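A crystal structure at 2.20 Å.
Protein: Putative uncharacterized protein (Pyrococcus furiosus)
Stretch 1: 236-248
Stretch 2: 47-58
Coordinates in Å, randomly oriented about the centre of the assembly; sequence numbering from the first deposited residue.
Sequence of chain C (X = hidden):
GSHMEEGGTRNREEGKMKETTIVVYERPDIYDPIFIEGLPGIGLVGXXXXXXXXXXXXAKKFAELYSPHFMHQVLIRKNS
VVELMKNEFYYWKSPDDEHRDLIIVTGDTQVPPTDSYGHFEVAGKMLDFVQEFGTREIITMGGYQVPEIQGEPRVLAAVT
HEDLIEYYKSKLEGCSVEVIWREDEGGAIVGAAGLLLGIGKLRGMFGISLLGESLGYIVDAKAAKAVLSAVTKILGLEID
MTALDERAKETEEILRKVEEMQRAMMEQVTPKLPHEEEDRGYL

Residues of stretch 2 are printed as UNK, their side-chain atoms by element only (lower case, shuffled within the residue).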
# COMPACT_ATOMS: atom_id res chain seq x y z
N GLY C 236 -7.11 30.58 28.78
CA GLY C 236 -7.23 31.36 30.01
C GLY C 236 -6.44 30.72 31.14
O GLY C 236 -6.76 30.89 32.31
N LEU C 237 -5.38 29.99 30.80
CA LEU C 237 -4.63 29.28 31.83
C LEU C 237 -3.25 29.85 31.91
O LEU C 237 -2.72 30.32 30.91
CB LEU C 237 -4.50 27.79 31.49
CG LEU C 237 -5.82 27.03 31.40
CD1 LEU C 237 -5.55 25.74 30.67
CD2 LEU C 237 -6.47 26.81 32.80
N GLU C 238 -2.65 29.77 33.09
CA GLU C 238 -1.25 30.14 33.23
C GLU C 238 -0.49 28.93 33.72
O GLU C 238 -0.82 28.31 34.70
CB GLU C 238 -1.06 31.39 34.12
CG GLU C 238 -1.82 32.63 33.55
CD GLU C 238 -1.55 33.93 34.32
OE1 GLU C 238 -2.53 34.68 34.54
OE2 GLU C 238 -0.36 34.19 34.68
N ILE C 239 0.54 28.58 32.96
CA ILE C 239 1.21 27.32 33.20
C ILE C 239 2.66 27.70 33.32
O ILE C 239 3.13 28.56 32.59
CB ILE C 239 0.87 26.32 32.05
CG1 ILE C 239 -0.28 25.42 32.50
CG2 ILE C 239 1.99 25.43 31.68
CD1 ILE C 239 -1.62 25.93 32.14
N ASP C 240 3.34 27.08 34.26
CA ASP C 240 4.75 27.32 34.44
C ASP C 240 5.54 26.67 33.28
O ASP C 240 5.52 25.45 33.13
CB ASP C 240 5.22 26.80 35.82
CG ASP C 240 6.65 27.19 36.13
OD1 ASP C 240 7.20 28.06 35.41
OD2 ASP C 240 7.25 26.63 37.08
N MET C 241 6.24 27.48 32.50
CA MET C 241 7.06 27.03 31.35
C MET C 241 8.53 26.66 31.65
O MET C 241 9.31 26.35 30.74
CB MET C 241 7.02 28.07 30.23
CG MET C 241 5.61 28.41 29.76
SD MET C 241 4.80 26.97 28.96
CE MET C 241 3.31 27.77 28.44
N THR C 242 8.89 26.66 32.93
CA THR C 242 10.28 26.43 33.37
C THR C 242 10.93 25.22 32.72
O THR C 242 11.99 25.34 32.10
CB THR C 242 10.40 26.29 34.91
OG1 THR C 242 10.00 27.52 35.54
CG2 THR C 242 11.83 25.95 35.33
N ALA C 243 10.30 24.06 32.85
CA ALA C 243 10.93 22.82 32.40
C ALA C 243 11.24 22.85 30.89
O ALA C 243 12.19 22.20 30.44
CB ALA C 243 10.09 21.63 32.77
N LEU C 244 10.47 23.62 30.13
CA LEU C 244 10.70 23.73 28.69
C LEU C 244 11.90 24.63 28.43
O LEU C 244 12.82 24.22 27.71
CB LEU C 244 9.44 24.21 27.94
CG LEU C 244 8.25 23.24 27.69
CD1 LEU C 244 7.06 23.95 27.08
CD2 LEU C 244 8.63 22.03 26.85
N ASP C 245 11.92 25.83 29.03
CA ASP C 245 13.11 26.72 29.09
C ASP C 245 14.39 25.96 29.32
O ASP C 245 15.36 26.13 28.59
CB ASP C 245 13.03 27.75 30.23
CG ASP C 245 11.88 28.72 30.08
OD1 ASP C 245 11.55 29.16 28.94
OD2 ASP C 245 11.29 29.05 31.15
N GLU C 246 14.38 25.13 30.36
CA GLU C 246 15.54 24.33 30.73
C GLU C 246 15.94 23.31 29.68
O GLU C 246 17.12 23.00 29.53
CB GLU C 246 15.29 23.63 32.06
CG GLU C 246 15.44 24.57 33.26
CD GLU C 246 15.11 23.88 34.57
OE1 GLU C 246 15.20 24.54 35.64
OE2 GLU C 246 14.77 22.68 34.53
N ARG C 247 14.96 22.77 28.96
CA ARG C 247 15.28 21.83 27.88
C ARG C 247 15.81 22.59 26.66
O ARG C 247 16.73 22.12 26.00
CB ARG C 247 14.08 20.96 27.51
CG ARG C 247 14.40 19.79 26.59
CD ARG C 247 13.18 18.92 26.42
NE ARG C 247 13.46 17.66 25.71
CZ ARG C 247 12.79 16.52 25.92
NH1 ARG C 247 11.82 16.48 26.83
NH2 ARG C 247 13.11 15.43 25.24
N ALA C 248 15.25 23.75 26.35
CA ALA C 248 15.75 24.55 25.24
C ALA C 248 17.21 24.97 25.49
O ALA C 248 18.04 24.89 24.58
CB ALA C 248 14.87 25.76 24.99
N UNK C 47 4.07 17.55 20.35
CA UNK C 47 4.24 16.57 21.41
C UNK C 47 4.81 17.12 22.74
O UNK C 47 4.28 16.82 23.81
n UNK C 47 6.16 10.71 21.98
c UNK C 47 5.99 13.14 21.53
c UNK C 47 5.24 14.35 22.03
c UNK C 47 6.05 12.05 22.61
c UNK C 47 5.07 15.39 20.94
N UNK C 48 5.89 17.91 22.67
CA UNK C 48 6.47 18.52 23.87
C UNK C 48 5.48 19.41 24.54
O UNK C 48 5.33 19.37 25.74
c UNK C 48 9.00 18.62 23.25
c UNK C 48 9.51 17.91 24.49
c UNK C 48 7.71 19.36 23.55
c UNK C 48 9.99 19.67 22.79
N UNK C 49 4.84 20.23 23.74
CA UNK C 49 3.78 21.12 24.17
C UNK C 49 2.67 20.31 24.89
O UNK C 49 2.32 20.65 26.01
c UNK C 49 3.23 21.86 23.01
N UNK C 50 2.16 19.24 24.28
CA UNK C 50 1.08 18.47 24.92
C UNK C 50 1.52 17.78 26.20
O UNK C 50 0.77 17.81 27.18
c UNK C 50 0.42 17.45 23.95
N UNK C 51 2.71 17.18 26.19
CA UNK C 51 3.23 16.50 27.38
C UNK C 51 3.44 17.47 28.54
O UNK C 51 3.17 17.14 29.70
o UNK C 51 6.69 14.62 25.86
o UNK C 51 5.76 12.64 25.88
c UNK C 51 5.69 13.88 25.97
c UNK C 51 4.53 15.78 27.11
c UNK C 51 4.35 14.51 26.27
N UNK C 52 3.90 18.67 28.22
CA UNK C 52 4.11 19.66 29.24
C UNK C 52 2.77 20.08 29.79
O UNK C 52 2.62 20.28 31.00
n UNK C 52 6.02 21.42 30.89
c UNK C 52 4.97 23.12 30.02
c UNK C 52 4.87 20.88 28.72
c UNK C 52 6.19 22.44 31.72
c UNK C 52 5.26 21.82 29.81
n UNK C 52 5.57 23.49 31.20
N UNK C 53 1.78 20.22 28.91
CA UNK C 53 0.45 20.58 29.35
C UNK C 53 -0.16 19.46 30.21
O UNK C 53 -0.72 19.74 31.26
c UNK C 53 -2.58 21.59 27.14
c UNK C 53 -1.87 22.85 29.24
c UNK C 53 -0.44 20.98 28.19
c UNK C 53 -1.86 21.49 28.48
N UNK C 54 -0.02 18.21 29.79
CA UNK C 54 -0.46 17.08 30.60
C UNK C 54 0.10 17.22 32.03
O UNK C 54 -0.66 17.15 33.01
c UNK C 54 -1.80 15.55 28.41
c UNK C 54 -0.00 15.69 30.05
c UNK C 54 -0.47 15.42 28.60
c UNK C 54 -0.35 14.56 31.01
N UNK C 55 1.42 17.36 32.11
CA UNK C 55 2.15 17.39 33.40
C UNK C 55 1.74 18.52 34.30
O UNK C 55 1.48 18.29 35.45
o UNK C 55 3.20 14.02 32.99
c UNK C 55 3.67 17.43 33.22
n UNK C 55 4.26 14.95 34.79
c UNK C 55 3.86 14.95 33.49
c UNK C 55 4.23 16.17 32.65
N UNK C 56 1.68 19.74 33.78
CA UNK C 56 1.38 20.90 34.61
C UNK C 56 -0.07 20.93 35.08
O UNK C 56 -0.37 21.48 36.14
c UNK C 56 4.09 22.15 34.82
c UNK C 56 3.23 22.29 33.55
o UNK C 56 5.07 21.35 34.84
c UNK C 56 1.73 22.19 33.87
o UNK C 56 3.77 22.84 35.80
N UNK C 57 -0.98 20.34 34.30
CA UNK C 57 -2.37 20.36 34.66
C UNK C 57 -2.70 19.12 35.48
O UNK C 57 -3.81 19.00 35.99
c UNK C 57 -3.30 21.70 32.60
c UNK C 57 -3.69 22.93 33.44
c UNK C 57 -3.22 20.41 33.40
c UNK C 57 -4.28 21.50 31.52
N UNK C 58 -1.77 18.19 35.57
CA UNK C 58 -2.04 16.90 36.21
C UNK C 58 -3.25 16.20 35.54
O UNK C 58 -4.05 15.52 36.21
c UNK C 58 -0.92 17.41 38.51
c UNK C 58 -1.14 17.33 40.05
n UNK C 58 -1.42 19.53 41.24
c UNK C 58 -2.24 17.07 37.73
c UNK C 58 -0.42 18.48 40.81

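Position 47 carries four carbons in a row ending in nitrogen, an extended chain that is out of reach of stretch 1; this is Lys47, whose amine is hydrogen-bonded elsewhere in the structure.

Position 48 has four carbons forked at the second and no heteroatom. Its CB lies 4.3 Å from Leu244 CD2, and a terminal methyl sits over one face of the Arg247 guanidinium. The fork makes it Leu48, with CD2 3.6 Å from Arg247 NH1: the methyl gives that flat group an apolar surface to rest on.

Positions 49 and 50 each show a single side-chain carbon, hence Ala49 and Ala50. The first points sideways and the second is out of reach of stretch 1; both are buried in the wider structure.

Position 51 has three carbons, the third bearing two oxygens. A two-carbon run before the carboxylate gives Glu51, whose CB points toward stretch 1 although no atom makes a contact.

Position 52 shows one carbon and then a five-membered ring of three carbons and two nitrogens. One ring nitrogen reaches Asp240 O, and Leu244 lies over a face of the ring. This can only be His52. His52 NE2 donates a hydrogen bond to Asp240 O at 2.8 Å, with an N-H...O angle of 148°, so this nitrogen carries a proton. The acceptor lies near the ring plane, where a ring N-H points. Leu244 CG is 4.1 Å from the centroid of the His52 ring and 18° off the normal, a CH-pi contact; Met241 SD approaches the edge, 4.9 Å from that centroid.

Position 53 again has four carbons forked at the second. Its CB points sideways, but its end comes nearer, bringing a terminal carbon up to Ile239 CD1. It is Leu53, with CD1 4.2 Å from Ile239 CD1.

Position 54 has four carbons forked at the first, with one arm two carbons long, which defines Ile54; it is out of reach of stretch 1. Position 55 has three carbons, the third holding one oxygen and one nitrogen, so it is Gln55, exposed and likewise uninvolved.

Position 56 repeats the carboxylate pattern of 51, its side chain lying against Ile239 and Asp240, and is Glu56. Glu56 CG lies 3.9 Å from Ile239 CG2 and 3.9 Å from Asp240 O, while Glu56 OE1 is 4.2 Å from Asp240 CB.

Position 57 has four carbons forked at the second, an end carbon nearing both Ile239 CD1 and Leu237 CD1. It is Leu57, whose CD2 reaches Ile239 CD1 at 3.9 Å and Leu237 CD1 at 4.4 Å. Position 58, four carbons ending in nitrogen, is Lys58, exposed and out of reach; with positive phi it closes the helix in a Schellman motif.

The rule here is one polar bond set among apolar neighbours. Spacings of four along the helix, 48, 52 and 56, give a stripe facing stretch 1, and 53 and 57 extend it beside Ile239. The partner is partly loop, partly helix, the helices running at 143°. Asp240 spends its carbonyl on His52 while its OD1 accepts from Thr242 OG1 at 2.9 Å, so Asp240, in the loop just before the helix, uses its backbone for the contact and its side chain to hold Thr242, the first helical residue.

Stretch 2 (47-58) KLAAEHLIQELK
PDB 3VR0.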